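Local coordinates for uncharacterized protein (Parabacteroides distasonis, PDB 3LM3), which is of unknown function but is probably a glycoside hydrolase or deacetylase acting on carbohydrate, at residues G19-T24 / P315-V320; L118-V123 / P397-P402; D155-L160 / I210-L215; E275-G280 / Y341-R346. One frame throughout, in Å; residues are numbered along the deposited sequence.

Interactions 1 and 3 are buried and interaction 2 lies at the surface, while interaction 4 is partly buried. In interaction 1 two parallel strands are joined by backbone hydrogen bonds, with aromatic and aliphatic packing on both faces. Interaction 3, a helix against the approach to a strand, rests on van der Waals packing alone. Charge dominates interaction 2, where an arginine ties a helix start to a proline-rich loop. Interaction 4 sets a helix end on an edge strand through an asparagine amide and an arginine guanidinium. Interactions 1 and 4 touch through the backbones of 19-24 and 275-280, and 2 and 3 where helices 120-138 and 154-163 pack; the centres of 1 and 2 are about 36 Å apart.

Interaction 1 (G19-T24 / P315-V320); sequences GNRFVT and PDTHFV
Val23 lies over one face of the Phe319 ring, its CB 3.9 Å from the ring centroid in a CH-pi contact displaced toward the rim. The two side chains run side by side and point the same way. With CG1 anti to the backbone N (chi1 171°), that methyl comes 3.6 Å from Phe319 CE2, while the other branch, CG2, meets Phe319 CZ and the methyl of Thr317. Helices 255-277 and 296-313 cover the sheet face that carries Val23 and Phe319: Phe270 and Trp306 touch Val23, and Val307 and Thr310 touch Phe319. In the backbone, strands 21-29 and 318-320 pair in parallel. His318 N donates to Arg21 O at 2.9 Å in an almost straight bond (177°), Val23 N donates to His318 O, and Val320 N to Val23 O. Strand 21-29 also pairs with 73-76 and 280-287, so it lies inside a parallel sheet with helices packed against it, consistent with the beta/alpha architecture of the glycoside hydrolase/deacetylase superfamily. On the other face, Phe22 CD1 touches His318 CB at 3.9 Å and Val320 CG2 at 4.0 Å. The Phe22 and imidazole rings meet obliquely, and Phe325 and Leu328 of helix 322-332 also pack on Phe22. Near the start of the strand, Asn20 OD1 comes to the edge of the His318 ring, its amide plane 88° from that of the imidazole. One water joins Asn20 OD1 to His318 NE2, 2.9 Å from the latter, and another links the same OD1 with Arg21 N and Asp316 O. The amide nitrogen of Asn20 is hydrogen-bonded to Thr16 O.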
# COMPACT_ATOMS: atom_id res chain seq x y z
N GLY A 19 -16.66 10.80 5.55
CA GLY A 19 -16.33 11.86 6.49
C GLY A 19 -15.23 11.54 7.47
O GLY A 19 -14.90 12.39 8.33
N ASN A 20 -14.65 10.35 7.37
CA ASN A 20 -13.73 9.85 8.37
C ASN A 20 -12.31 9.72 7.83
O ASN A 20 -12.08 9.67 6.61
CB ASN A 20 -14.23 8.50 8.90
CG ASN A 20 -15.31 8.62 9.94
OD1 ASN A 20 -15.19 9.42 10.88
ND2 ASN A 20 -16.37 7.82 9.80
N ARG A 21 -11.37 9.67 8.77
CA ARG A 21 -9.94 9.50 8.52
C ARG A 21 -9.52 8.16 9.10
O ARG A 21 -9.91 7.83 10.22
CB ARG A 21 -9.16 10.64 9.19
CG ARG A 21 -9.46 12.00 8.65
CD ARG A 21 -8.80 13.08 9.47
NE ARG A 21 -8.98 14.40 8.89
CZ ARG A 21 -10.05 15.17 9.06
NH1 ARG A 21 -11.06 14.77 9.80
NH2 ARG A 21 -10.08 16.36 8.46
N PHE A 22 -8.77 7.38 8.33
CA PHE A 22 -8.38 6.03 8.70
C PHE A 22 -6.89 5.82 8.51
O PHE A 22 -6.33 6.27 7.51
CB PHE A 22 -9.07 5.02 7.82
CG PHE A 22 -10.57 5.05 7.94
CD1 PHE A 22 -11.20 4.31 8.91
CD2 PHE A 22 -11.34 5.86 7.12
CE1 PHE A 22 -12.58 4.37 9.04
CE2 PHE A 22 -12.72 5.95 7.28
CZ PHE A 22 -13.34 5.16 8.23
N VAL A 23 -6.29 5.11 9.47
CA VAL A 23 -4.94 4.56 9.31
C VAL A 23 -5.06 3.04 9.44
O VAL A 23 -5.59 2.55 10.44
CB VAL A 23 -3.94 5.07 10.36
CG1 VAL A 23 -2.61 4.30 10.28
CG2 VAL A 23 -3.72 6.58 10.22
N THR A 24 -4.54 2.33 8.45
CA THR A 24 -4.45 0.88 8.50
C THR A 24 -2.99 0.48 8.58
O THR A 24 -2.24 0.69 7.62
CB THR A 24 -5.13 0.21 7.31
OG1 THR A 24 -4.55 0.66 6.08
CG2 THR A 24 -6.63 0.50 7.27
N PRO A 315 -7.70 14.20 15.72
CA PRO A 315 -8.09 13.39 16.88
C PRO A 315 -9.13 12.33 16.65
O PRO A 315 -9.17 11.37 17.43
CB PRO A 315 -8.57 14.42 17.91
CG PRO A 315 -8.54 15.71 17.27
CD PRO A 315 -7.81 15.65 15.98
N ASP A 316 -9.91 12.45 15.58
CA ASP A 316 -10.93 11.44 15.33
C ASP A 316 -10.47 10.35 14.35
O ASP A 316 -11.28 9.53 13.93
CB ASP A 316 -12.25 12.08 14.88
CG ASP A 316 -12.91 12.94 15.99
OD1 ASP A 316 -12.75 12.63 17.20
OD2 ASP A 316 -13.61 13.92 15.64
N THR A 317 -9.18 10.35 14.00
CA THR A 317 -8.65 9.30 13.13
C THR A 317 -8.88 7.93 13.73
O THR A 317 -8.63 7.71 14.91
CB THR A 317 -7.14 9.47 12.91
OG1 THR A 317 -6.89 10.78 12.36
CG2 THR A 317 -6.55 8.41 11.97
N HIS A 318 -9.36 6.99 12.91
CA HIS A 318 -9.59 5.62 13.32
C HIS A 318 -8.43 4.75 12.85
O HIS A 318 -8.15 4.70 11.64
CB HIS A 318 -10.88 5.09 12.70
CG HIS A 318 -12.08 5.88 13.10
ND1 HIS A 318 -12.67 5.72 14.33
CD2 HIS A 318 -12.80 6.82 12.44
CE1 HIS A 318 -13.71 6.53 14.41
NE2 HIS A 318 -13.81 7.22 13.29
N PHE A 319 -7.77 4.08 13.79
CA PHE A 319 -6.74 3.11 13.50
C PHE A 319 -7.43 1.74 13.47
O PHE A 319 -7.84 1.21 14.50
CB PHE A 319 -5.62 3.13 14.56
CG PHE A 319 -4.67 4.31 14.41
CD1 PHE A 319 -5.05 5.61 14.75
CD2 PHE A 319 -3.42 4.12 13.87
CE1 PHE A 319 -4.12 6.68 14.59
CE2 PHE A 319 -2.52 5.17 13.73
CZ PHE A 319 -2.90 6.45 14.07
N VAL A 320 -7.57 1.22 12.25
CA VAL A 320 -8.35 -0.00 12.01
C VAL A 320 -7.54 -0.98 11.18
O VAL A 320 -6.49 -0.65 10.63
CB VAL A 320 -9.71 0.32 11.32
CG1 VAL A 320 -10.50 1.34 12.17
CG2 VAL A 320 -9.52 0.84 9.92
O HOH W 1 -12.44 10.05 11.46
O HOH W 2 -15.44 9.50 13.87

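Interaction 2 (L118-V123 / P397-P402); sequences LPRERV and PADPSP
A surface salt bridge between Arg120 and Asp399, backed by hydrogen bonds, fastens the proline-rich loop 397-402 to the first turn of helix 120-138. Asp399 OD1 takes two donors from opposite faces of its carboxylate plane: Arg120 N at 3.0 Å, nearly straight at 172°, and Arg120 NH1, also at 3.0 Å. The other oxygen, OD2, accepts from a water that in turn accepts from Glu121 N. The Arg120 chain is extended from CG to NE (chi2 163°, chi3 171°) and runs alongside Asp399 OD1. Beyond it, NH1 and NH2 grip Pro397 O end-on, NH2 at 2.9 Å, with the oxygen in the guanidinium plane; NH2 also forms a salt bridge with Glu396. Pro119 occupies the N-cap position, and the carboxylate meets two early backbone N-H groups of the helix, one directly and one through water, where the helix dipole would favour a negative charge. An alanine in place of Arg120 would probably leave Pro397 O without both of its guanidinium donors and Glu396 without its mate, with Asp399 held mainly by the backbone N-H. Prolines fill the flank: Pro400 CG rests 3.7 Å from Leu118 O, and the Leu118 and Pro402 side chains cross at about a right angle, Leu118 CD2 4.2 Å from Pro402 CG. The guanidinium of Arg122, salt-bridged to Asp39 and Glu126, has the same Leu118 CD2 over one face.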
# COMPACT_ATOMS: atom_id res chain seq x y z
N LEU A 118 5.67 -17.23 -8.48
CA LEU A 118 4.91 -18.45 -8.30
C LEU A 118 3.77 -18.44 -9.30
O LEU A 118 3.21 -17.37 -9.56
CB LEU A 118 4.33 -18.52 -6.90
CG LEU A 118 5.32 -18.38 -5.72
CD1 LEU A 118 4.54 -18.22 -4.40
CD2 LEU A 118 6.34 -19.50 -5.66
N PRO A 119 3.43 -19.61 -9.87
CA PRO A 119 2.27 -19.68 -10.72
C PRO A 119 1.00 -19.28 -9.96
O PRO A 119 0.89 -19.50 -8.74
CB PRO A 119 2.21 -21.15 -11.15
CG PRO A 119 3.40 -21.81 -10.64
CD PRO A 119 4.13 -20.90 -9.73
N ARG A 120 0.05 -18.74 -10.69
CA ARG A 120 -1.22 -18.30 -10.09
C ARG A 120 -1.87 -19.39 -9.24
O ARG A 120 -2.30 -19.10 -8.12
CB ARG A 120 -2.17 -17.83 -11.21
CG ARG A 120 -1.76 -16.54 -11.88
CD ARG A 120 -2.45 -16.33 -13.19
NE ARG A 120 -2.20 -14.98 -13.69
CZ ARG A 120 -1.13 -14.59 -14.39
NH1 ARG A 120 -0.15 -15.45 -14.71
NH2 ARG A 120 -1.01 -13.33 -14.73
N GLU A 121 -1.92 -20.61 -9.75
CA GLU A 121 -2.57 -21.71 -9.03
C GLU A 121 -1.86 -22.02 -7.72
O GLU A 121 -2.51 -22.39 -6.75
CB GLU A 121 -2.65 -22.98 -9.88
CG GLU A 121 -3.62 -22.90 -11.06
N ARG A 122 -0.54 -21.88 -7.69
CA ARG A 122 0.22 -22.10 -6.47
C ARG A 122 -0.05 -21.01 -5.42
O ARG A 122 -0.21 -21.32 -4.24
CB ARG A 122 1.72 -22.19 -6.78
CG ARG A 122 2.57 -22.34 -5.51
CD ARG A 122 3.96 -22.77 -5.85
NE ARG A 122 4.78 -22.85 -4.66
CZ ARG A 122 6.06 -23.18 -4.65
NH1 ARG A 122 6.68 -23.46 -5.80
NH2 ARG A 122 6.72 -23.27 -3.51
N VAL A 123 -0.06 -19.74 -5.85
CA VAL A 123 -0.42 -18.68 -4.94
C VAL A 123 -1.79 -18.96 -4.36
O VAL A 123 -1.97 -18.85 -3.14
CB VAL A 123 -0.36 -17.29 -5.60
CG1 VAL A 123 -0.80 -16.19 -4.64
CG2 VAL A 123 1.06 -16.99 -6.16
N PRO A 397 1.76 -10.58 -16.98
CA PRO A 397 2.70 -11.64 -17.41
C PRO A 397 2.12 -13.04 -17.34
O PRO A 397 1.32 -13.34 -16.46
CB PRO A 397 3.88 -11.47 -16.44
CG PRO A 397 3.77 -10.09 -15.98
CD PRO A 397 2.33 -9.74 -15.91
N ALA A 398 2.53 -13.90 -18.27
CA ALA A 398 2.21 -15.28 -18.23
C ALA A 398 2.79 -15.89 -16.96
O ALA A 398 3.74 -15.32 -16.35
CB ALA A 398 2.78 -15.98 -19.47
N ASP A 399 2.18 -16.97 -16.51
CA ASP A 399 2.59 -17.60 -15.24
C ASP A 399 4.12 -17.74 -15.14
O ASP A 399 4.75 -18.39 -15.99
CB ASP A 399 2.01 -19.00 -15.11
CG ASP A 399 0.75 -19.08 -14.30
OD1 ASP A 399 0.40 -18.13 -13.58
OD2 ASP A 399 0.12 -20.16 -14.37
N PRO A 400 4.71 -17.16 -14.11
CA PRO A 400 6.10 -17.37 -13.83
C PRO A 400 6.33 -18.61 -12.97
O PRO A 400 5.40 -19.36 -12.67
CB PRO A 400 6.46 -16.14 -13.03
CG PRO A 400 5.23 -15.88 -12.24
CD PRO A 400 4.10 -16.25 -13.12
N SER A 401 7.60 -18.84 -12.64
CA SER A 401 7.99 -19.87 -11.68
C SER A 401 9.28 -19.37 -11.02
O SER A 401 9.84 -18.37 -11.43
CB SER A 401 8.15 -21.22 -12.39
OG SER A 401 9.33 -21.23 -13.16
N PRO A 402 9.74 -20.05 -9.96
CA PRO A 402 10.85 -19.42 -9.22
C PRO A 402 12.15 -19.24 -10.00
O PRO A 402 12.89 -18.30 -9.72
CB PRO A 402 11.01 -20.35 -7.99
CG PRO A 402 9.63 -20.92 -7.79
CD PRO A 402 9.09 -21.13 -9.20
O HOH W 3 -1.30 -21.31 -12.56

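Interaction 3 (D155-L160 / I210-L215); sequences DNLRYL and IDCVNL
Ile210 and Cys212 press against Leu157 in a contact made entirely of van der Waals packing. The closest part involves the helix backbone: Ile210 CG2 sits 3.6 Å from Arg158 N and 3.8 Å from Leu157 C, so this methyl lies against the peptide joining the two residues. It is the branch anti to the backbone N, while CG1 stands beside that N (chi1 -63°). Cys212 adds its CB, 3.9 Å from Leu157 O.

Contacts between side chains are looser. Leu157 CB is 4.2 Å from Ile210 CG2, and the two ends of its fork go to different partners: CD2 lies 4.3 Å from Cys212 SG, CD1 4.1 Å from Asn214 ND2. Leu157 and Asn214 cross at about a right angle. The amide nitrogen of Asn214 has its polar partner in the sheet, donating to Ala171 O, so it meets the leucine methyl while already bonded.

A backbone turn comes just before strand 213-216. Asp211 is the centre of an inverse gamma turn, closed by a weak bond from Cys212 N to Ile210 O, and the residues before and after it both direct their CB toward the helix. Asp211 itself forms a salt bridge with Arg330.

Helix 154-163 is the connection of a beta-alpha-beta crossover between the neighbouring parallel strands 146-148 and 168-172, and Leu157 also touches Ala169 and Ala171 of the latter. Strand 213-216 extends that sheet beside 168-172. Val213 and Leu215 pack on helix 322-332, while Asn156 meets Val123 of helix 120-138.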
# COMPACT_ATOMS: atom_id res chain seq x y z
N ASP A 155 -6.04 -12.95 -10.99
CA ASP A 155 -6.61 -14.26 -10.70
C ASP A 155 -6.59 -14.60 -9.21
O ASP A 155 -7.50 -15.26 -8.68
CB ASP A 155 -5.89 -15.35 -11.49
CG ASP A 155 -6.52 -16.69 -11.28
OD1 ASP A 155 -7.62 -16.89 -11.81
OD2 ASP A 155 -5.94 -17.52 -10.56
N ASN A 156 -5.55 -14.15 -8.51
CA ASN A 156 -5.46 -14.39 -7.08
C ASN A 156 -6.60 -13.64 -6.34
O ASN A 156 -7.16 -14.12 -5.36
CB ASN A 156 -4.13 -13.91 -6.50
CG ASN A 156 -2.90 -14.57 -7.08
OD1 ASN A 156 -1.84 -13.92 -7.10
ND2 ASN A 156 -2.98 -15.83 -7.49
N LEU A 157 -6.90 -12.43 -6.81
CA LEU A 157 -7.97 -11.64 -6.20
C LEU A 157 -9.35 -12.21 -6.47
O LEU A 157 -10.21 -12.27 -5.58
CB LEU A 157 -7.83 -10.19 -6.67
CG LEU A 157 -6.45 -9.58 -6.41
CD1 LEU A 157 -6.35 -8.18 -6.98
CD2 LEU A 157 -6.17 -9.59 -4.92
N ARG A 158 -9.58 -12.66 -7.71
CA ARG A 158 -10.76 -13.42 -8.11
C ARG A 158 -10.96 -14.62 -7.19
O ARG A 158 -12.04 -14.91 -6.69
CB ARG A 158 -10.52 -13.90 -9.55
CG ARG A 158 -11.56 -14.78 -10.17
CD ARG A 158 -11.43 -16.25 -9.79
NE ARG A 158 -10.14 -16.95 -10.03
CZ ARG A 158 -9.99 -18.23 -9.66
NH1 ARG A 158 -10.99 -18.83 -9.01
NH2 ARG A 158 -8.85 -18.90 -9.89
N TYR A 159 -9.88 -15.37 -7.02
CA TYR A 159 -9.92 -16.57 -6.20
C TYR A 159 -10.30 -16.25 -4.74
O TYR A 159 -11.11 -16.93 -4.12
CB TYR A 159 -8.56 -17.27 -6.27
CG TYR A 159 -8.42 -18.51 -5.43
CD1 TYR A 159 -7.97 -18.45 -4.11
CD2 TYR A 159 -8.74 -19.75 -5.97
CE1 TYR A 159 -7.84 -19.59 -3.34
CE2 TYR A 159 -8.60 -20.90 -5.23
CZ TYR A 159 -8.16 -20.82 -3.91
OH TYR A 159 -8.01 -22.01 -3.19
N LEU A 160 -9.68 -15.22 -4.18
CA LEU A 160 -10.01 -14.82 -2.81
C LEU A 160 -11.48 -14.50 -2.68
O LEU A 160 -12.14 -15.01 -1.78
CB LEU A 160 -9.21 -13.60 -2.36
CG LEU A 160 -7.76 -13.90 -2.04
CD1 LEU A 160 -6.99 -12.61 -1.69
CD2 LEU A 160 -7.61 -14.95 -0.95
N ILE A 210 -14.07 -7.94 -10.46
CA ILE A 210 -13.69 -8.80 -9.34
C ILE A 210 -14.14 -8.11 -8.04
O ILE A 210 -13.76 -6.95 -7.80
CB ILE A 210 -12.17 -9.00 -9.28
CG1 ILE A 210 -11.65 -9.70 -10.54
CG2 ILE A 210 -11.75 -9.77 -8.01
CD1 ILE A 210 -10.12 -9.67 -10.65
N ASP A 211 -14.91 -8.80 -7.22
CA ASP A 211 -15.43 -8.25 -5.96
C ASP A 211 -14.37 -8.38 -4.85
O ASP A 211 -14.56 -9.08 -3.86
CB ASP A 211 -16.75 -8.93 -5.60
CG ASP A 211 -17.46 -8.28 -4.42
OD1 ASP A 211 -17.12 -7.16 -4.01
OD2 ASP A 211 -18.38 -8.92 -3.88
N CYS A 212 -13.25 -7.68 -5.03
CA CYS A 212 -12.22 -7.62 -4.05
C CYS A 212 -11.66 -6.21 -4.11
O CYS A 212 -11.32 -5.71 -5.18
CB CYS A 212 -11.12 -8.64 -4.37
SG CYS A 212 -9.89 -8.81 -3.01
N VAL A 213 -11.58 -5.58 -2.97
CA VAL A 213 -11.05 -4.22 -2.88
C VAL A 213 -9.53 -4.33 -2.84
O VAL A 213 -8.95 -5.02 -2.00
CB VAL A 213 -11.54 -3.54 -1.58
CG1 VAL A 213 -11.00 -2.09 -1.51
CG2 VAL A 213 -13.05 -3.55 -1.49
N ASN A 214 -8.87 -3.62 -3.74
CA ASN A 214 -7.41 -3.65 -3.83
C ASN A 214 -6.83 -2.42 -3.12
O ASN A 214 -7.09 -1.29 -3.52
CB ASN A 214 -6.95 -3.72 -5.30
CG ASN A 214 -5.51 -4.13 -5.41
OD1 ASN A 214 -4.85 -4.30 -4.40
ND2 ASN A 214 -5.00 -4.33 -6.65
N LEU A 215 -6.06 -2.68 -2.08
CA LEU A 215 -5.47 -1.69 -1.20
C LEU A 215 -3.96 -1.57 -1.33
O LEU A 215 -3.21 -2.54 -1.26
CB LEU A 215 -5.74 -2.02 0.27
CG LEU A 215 -7.21 -2.05 0.68
CD1 LEU A 215 -7.33 -2.33 2.20
CD2 LEU A 215 -7.92 -0.72 0.32

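Interaction 4 (E275-G280 / Y341-R346); sequences ELNGFG and YRFVER
Asn277, the last residue of helix 255-277, hydrogen-bonds by its side chain to Arg342 in an edge strand, 341-346, of a four-stranded antiparallel sheet. Its CB points toward the strand; CG is anti to the carbonyl carbon (chi1 -60°), beside the backbone N, and the amide it carries meets the Arg342 backbone. OD1 accepts from Arg342 N at 2.9 Å, in the amide carbonyl plane on a lone pair and close to straight (168°). At the other tip, ND2 donates to Arg342 O, also at 2.9 Å, approaching from a tilt to that carbonyl plane. The amide thus engages both the N-H and the C=O of one residue, on the strand edge turned away from 357-363. ND2 also lies 3.4 Å from Phe343 CE1, the side chains crossing at about a right angle. An alanine in place of Asn277 would probably leave Arg342 N and Arg342 O without these partners and the helix end less firmly set on the strand. Gly278 then leaves the helix with positive phi, a conformation suited to glycine. Beyond it, Phe279 CZ reaches Tyr341 CE1 at 4.1 Å; the tyrosine hydroxyl is hydrogen-bonded to Pro191 O and Trp329. On the Leu276 side, Leu276 CD2 sits over the centre of the Arg342 guanidinium, 3.7 Å from CZ. The arginine chain bends at chi3 (-63°), and its NH2 donates to Leu276 O at 3.0 Å, on a lone pair of that carbonyl. A water accepts from Arg342 NE at 2.8 Å and lies within hydrogen-bonding distance of the same Leu276 O.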
# COMPACT_ATOMS: atom_id res chain seq x y z
N GLU A 275 -11.22 16.56 2.03
CA GLU A 275 -12.10 17.54 1.40
C GLU A 275 -12.43 17.17 -0.04
O GLU A 275 -13.58 17.32 -0.48
CB GLU A 275 -11.49 18.94 1.43
CG GLU A 275 -11.62 19.65 2.75
CD GLU A 275 -11.34 21.14 2.62
OE1 GLU A 275 -10.36 21.52 1.94
OE2 GLU A 275 -12.12 21.94 3.19
N LEU A 276 -11.43 16.67 -0.78
CA LEU A 276 -11.64 16.32 -2.18
C LEU A 276 -12.40 15.01 -2.38
O LEU A 276 -13.15 14.87 -3.35
CB LEU A 276 -10.29 16.24 -2.89
CG LEU A 276 -9.51 17.55 -3.06
CD1 LEU A 276 -8.05 17.30 -3.43
CD2 LEU A 276 -10.19 18.48 -4.06
N ASN A 277 -12.13 14.06 -1.50
CA ASN A 277 -12.57 12.67 -1.74
C ASN A 277 -13.67 12.17 -0.82
O ASN A 277 -14.22 11.11 -1.06
CB ASN A 277 -11.35 11.74 -1.65
CG ASN A 277 -10.30 12.11 -2.67
OD1 ASN A 277 -10.67 12.40 -3.83
ND2 ASN A 277 -9.01 12.16 -2.26
N GLY A 278 -13.90 12.88 0.27
CA GLY A 278 -14.94 12.52 1.21
C GLY A 278 -14.47 11.65 2.36
O GLY A 278 -15.21 11.44 3.32
N PHE A 279 -13.27 11.10 2.27
CA PHE A 279 -12.65 10.36 3.38
C PHE A 279 -11.15 10.51 3.17
O PHE A 279 -10.70 10.94 2.09
CB PHE A 279 -13.03 8.87 3.40
CG PHE A 279 -12.51 8.06 2.23
CD1 PHE A 279 -13.24 7.96 1.06
CD2 PHE A 279 -11.32 7.37 2.32
CE1 PHE A 279 -12.78 7.20 -0.03
CE2 PHE A 279 -10.85 6.63 1.25
CZ PHE A 279 -11.58 6.54 0.08
N GLY A 280 -10.38 10.14 4.20
CA GLY A 280 -8.92 10.07 4.06
C GLY A 280 -8.43 8.75 4.58
O GLY A 280 -8.94 8.27 5.59
N TYR A 341 -11.03 10.03 -7.51
CA TYR A 341 -10.10 10.54 -6.51
C TYR A 341 -9.22 11.66 -7.04
O TYR A 341 -8.77 11.64 -8.20
CB TYR A 341 -9.20 9.44 -5.99
CG TYR A 341 -9.89 8.20 -5.50
CD1 TYR A 341 -10.85 8.25 -4.48
CD2 TYR A 341 -9.57 6.96 -6.02
CE1 TYR A 341 -11.46 7.10 -4.00
CE2 TYR A 341 -10.17 5.79 -5.55
CZ TYR A 341 -11.12 5.88 -4.55
OH TYR A 341 -11.69 4.72 -4.04
N ARG A 342 -9.01 12.65 -6.19
CA ARG A 342 -8.15 13.78 -6.48
C ARG A 342 -7.25 14.04 -5.28
O ARG A 342 -7.69 13.90 -4.13
CB ARG A 342 -8.97 15.04 -6.75
CG ARG A 342 -9.78 14.94 -8.02
CD ARG A 342 -10.73 16.11 -8.17
NE ARG A 342 -11.69 16.09 -7.08
CZ ARG A 342 -12.41 17.10 -6.64
NH1 ARG A 342 -12.32 18.32 -7.20
NH2 ARG A 342 -13.26 16.90 -5.62
N PHE A 343 -6.00 14.41 -5.57
CA PHE A 343 -5.04 14.85 -4.58
C PHE A 343 -4.28 16.05 -5.07
O PHE A 343 -4.04 16.17 -6.27
CB PHE A 343 -4.04 13.74 -4.23
CG PHE A 343 -4.70 12.49 -3.74
CD1 PHE A 343 -5.11 12.39 -2.42
CD2 PHE A 343 -4.94 11.43 -4.59
CE1 PHE A 343 -5.79 11.26 -1.98
CE2 PHE A 343 -5.61 10.28 -4.13
CZ PHE A 343 -6.02 10.20 -2.82
N VAL A 344 -3.90 16.91 -4.14
CA VAL A 344 -3.01 18.05 -4.40
C VAL A 344 -1.94 18.07 -3.33
O VAL A 344 -2.26 17.92 -2.13
CB VAL A 344 -3.78 19.39 -4.39
CG1 VAL A 344 -2.81 20.57 -4.52
CG2 VAL A 344 -4.84 19.41 -5.48
N GLU A 345 -0.68 18.23 -3.72
CA GLU A 345 0.42 18.28 -2.76
C GLU A 345 1.48 19.24 -3.21
O GLU A 345 1.84 19.23 -4.37
CB GLU A 345 1.05 16.91 -2.61
CG GLU A 345 2.19 16.89 -1.59
CD GLU A 345 3.22 15.83 -1.80
OE1 GLU A 345 3.01 14.92 -2.63
OE2 GLU A 345 4.26 15.86 -1.07
N ARG A 346 1.99 20.04 -2.29
CA ARG A 346 3.26 20.74 -2.47
C ARG A 346 4.33 20.07 -1.64
O ARG A 346 4.04 19.42 -0.62
CB ARG A 346 3.17 22.22 -2.14
CG ARG A 346 2.38 22.98 -3.14
CD ARG A 346 2.26 24.44 -2.76
NE ARG A 346 1.63 25.18 -3.84
CZ ARG A 346 1.61 26.51 -3.93
NH1 ARG A 346 2.16 27.26 -3.00
NH2 ARG A 346 1.01 27.07 -4.98
O HOH W 4 -12.43 13.64 -5.83